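Local atomic coordinates of glucose-6-phosphate 1-dehydrogenase (Kluyveromyces lactis, PDB entry 7E6I), a protein that catalyses the NADP+-dependent oxidation of glucose 6-phosphate to 6-phosphogluconolactone, the first and rate-limiting step of the oxidative pentose phosphate pathway. Residues L172-E175 with D176-F179. Residues are numbered along the deposited sequence; the frame is centred on the assembly and turned at random.
Sequences LFSE and DELF
S174 and E177 meet in a single tight turn that resembles the S-x-x-E capping box of helix starts, although no regular helix follows and only the half of the box that joins the glutamate to the serine N-H is made. The turn joins helix 159-169 to strand 178-181, an edge strand of the parallel Rossmann sheet. E177 leans back over the turn and takes the N-H of S174 on OE2 (N to OE2 3.0 Å, 159° at the hydrogen), through the lone pair facing away from OE1. A glutamate suits this place: its outstretched chain is long enough to return to S174, while OE1 bonds to the hydroxyl of Y141. Serine suits its position because its short side chain stays close to the backbone: OG, tucked in over the main chain (chi1 70°), receives a weak bond from D176 N at 3.4 Å and lies 3.3 Å from E177 OE2. The carbonyl O of S174 is shared by weak bonds from E177 N and L178 N, both 3.0 Å away.

F173, an apolar ring suited to burial against C133 and L136 of helix 126-139, brings an edge to the same carboxylate, OE2 lying near the ring plane, 3.7 Å from CD1; the two planes stand 64° apart. E175 suits a site with two partners: its bent chain puts OE2 in a salt bridge with R180 and OE1 on D433 N. L178 fits its branched apolar chain among F173, V149 and L169, with CD1 3.8 Å from F173 CB.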
ATOM      1  N   LEU A 172     -19.805   7.231  13.268  1.00 38.40           N
ATOM      2  CA  LEU A 172     -18.856   7.905  14.135  1.00 37.33           C
ATOM      3  C   LEU A 172     -18.039   8.952  13.402  1.00 37.84           C
ATOM      4  O   LEU A 172     -17.902  10.070  13.900  1.00 36.63           O
ATOM      5  CB  LEU A 172     -17.916   6.885  14.795  1.00 36.64           C
ATOM      6  CG  LEU A 172     -18.618   5.661  15.387  1.00 39.71           C
ATOM      7  CD1 LEU A 172     -17.634   4.648  15.980  1.00 42.14           C
ATOM      8  CD2 LEU A 172     -19.607   6.131  16.436  1.00 38.49           C
ATOM      9  N   PHE A 173     -17.483   8.611  12.239  1.00 36.04           N
ATOM     10  CA  PHE A 173     -16.620   9.519  11.498  1.00 35.20           C
ATOM     11  C   PHE A 173     -16.945   9.434  10.018  1.00 36.40           C
ATOM     12  O   PHE A 173     -17.047   8.336   9.464  1.00 36.13           O
ATOM     13  CB  PHE A 173     -15.150   9.193  11.741  1.00 34.38           C
ATOM     14  CG  PHE A 173     -14.689   9.554  13.103  1.00 35.75           C
ATOM     15  CD1 PHE A 173     -14.464  10.888  13.439  1.00 34.37           C
ATOM     16  CD2 PHE A 173     -14.511   8.572  14.069  1.00 35.74           C
ATOM     17  CE1 PHE A 173     -14.042  11.241  14.705  1.00 35.17           C
ATOM     18  CE2 PHE A 173     -14.092   8.914  15.354  1.00 37.41           C
ATOM     19  CZ  PHE A 173     -13.855  10.247  15.674  1.00 38.37           C
ATOM     20  N   SER A 174     -17.108  10.591   9.387  1.00 36.58           N
ATOM     21  CA  SER A 174     -17.406  10.654   7.967  1.00 38.45           C
ATOM     22  C   SER A 174     -16.159  10.376   7.126  1.00 35.10           C
ATOM     23  O   SER A 174     -15.022  10.374   7.614  1.00 31.26           O
ATOM     24  CB  SER A 174     -17.950  12.024   7.619  1.00 35.21           C
ATOM     25  OG  SER A 174     -16.893  12.953   7.735  1.00 35.40           O
ATOM     26  N   GLU A 175     -16.391  10.159   5.827  1.00 34.50           N
ATOM     27  CA  GLU A 175     -15.292   9.948   4.897  1.00 34.20           C
ATOM     28  C   GLU A 175     -14.315  11.112   4.918  1.00 33.99           C
ATOM     29  O   GLU A 175     -13.110  10.912   4.731  1.00 33.73           O
ATOM     30  CB  GLU A 175     -15.840   9.719   3.485  1.00 32.73           C
ATOM     31  CG  GLU A 175     -16.550   8.377   3.323  1.00 34.64           C
ATOM     32  CD  GLU A 175     -15.662   7.192   3.701  1.00 38.15           C
ATOM     33  OE1 GLU A 175     -14.547   7.075   3.135  1.00 35.96           O
ATOM     34  OE2 GLU A 175     -16.076   6.378   4.565  1.00 38.69           O
ATOM     35  N   ASP A 176     -14.802  12.326   5.188  1.00 34.93           N
ATOM     36  CA  ASP A 176     -13.928  13.497   5.201  1.00 35.03           C
ATOM     37  C   ASP A 176     -12.951  13.483   6.369  1.00 36.55           C
ATOM     38  O   ASP A 176     -11.841  14.014   6.243  1.00 35.78           O
ATOM     39  CB  ASP A 176     -14.762  14.769   5.228  1.00 36.94           C
ATOM     40  CG  ASP A 176     -15.096  15.259   3.835  1.00 50.09           C
ATOM     41  OD1 ASP A 176     -14.155  15.470   3.023  1.00 51.33           O
ATOM     42  OD2 ASP A 176     -16.300  15.425   3.545  1.00 58.17           O
ATOM     43  N   GLU A 177     -13.336  12.886   7.502  1.00 33.12           N
ATOM     44  CA  GLU A 177     -12.479  12.799   8.678  1.00 34.45           C
ATOM     45  C   GLU A 177     -11.648  11.521   8.727  1.00 35.97           C
ATOM     46  O   GLU A 177     -10.668  11.459   9.486  1.00 34.90           O
ATOM     47  CB  GLU A 177     -13.335  12.889   9.947  1.00 35.77           C
ATOM     48  CG  GLU A 177     -14.231  14.127  10.002  1.00 40.06           C
ATOM     49  CD  GLU A 177     -15.376  13.992  11.000  1.00 41.03           C
ATOM     50  OE1 GLU A 177     -15.527  14.901  11.849  1.00 42.44           O
ATOM     51  OE2 GLU A 177     -16.124  12.983  10.930  1.00 41.73           O
ATOM     52  N   LEU A 178     -12.020  10.506   7.944  1.00 35.92           N
ATOM     53  CA  LEU A 178     -11.375   9.197   7.945  1.00 33.08           C
ATOM     54  C   LEU A 178     -10.238   9.148   6.927  1.00 31.65           C
ATOM     55  O   LEU A 178     -10.408   9.552   5.773  1.00 33.70           O
ATOM     56  CB  LEU A 178     -12.416   8.132   7.608  1.00 33.28           C
ATOM     57  CG  LEU A 178     -12.807   7.097   8.653  1.00 36.25           C
ATOM     58  CD1 LEU A 178     -12.266   7.467  10.034  1.00 36.00           C
ATOM     59  CD2 LEU A 178     -14.313   6.920   8.647  1.00 36.01           C
ATOM     60  N   PHE A 179      -9.083   8.638   7.341  1.00 30.31           N
ATOM     61  CA  PHE A 179      -7.944   8.485   6.432  1.00 30.42           C
ATOM     62  C   PHE A 179      -7.459   7.040   6.517  1.00 32.16           C
ATOM     63  O   PHE A 179      -6.636   6.703   7.377  1.00 31.29           O
ATOM     64  CB  PHE A 179      -6.846   9.470   6.768  1.00 27.80           C
ATOM     65  CG  PHE A 179      -7.149  10.885   6.351  1.00 33.39           C
ATOM     66  CD1 PHE A 179      -8.059  11.653   7.066  1.00 32.33           C
ATOM     67  CD2 PHE A 179      -6.531  11.445   5.229  1.00 30.33           C
ATOM     68  CE1 PHE A 179      -8.336  12.954   6.679  1.00 33.08           C
ATOM     69  CE2 PHE A 179      -6.802  12.738   4.835  1.00 31.51           C
ATOM     70  CZ  PHE A 179      -7.701  13.502   5.562  1.00 35.64           C
TER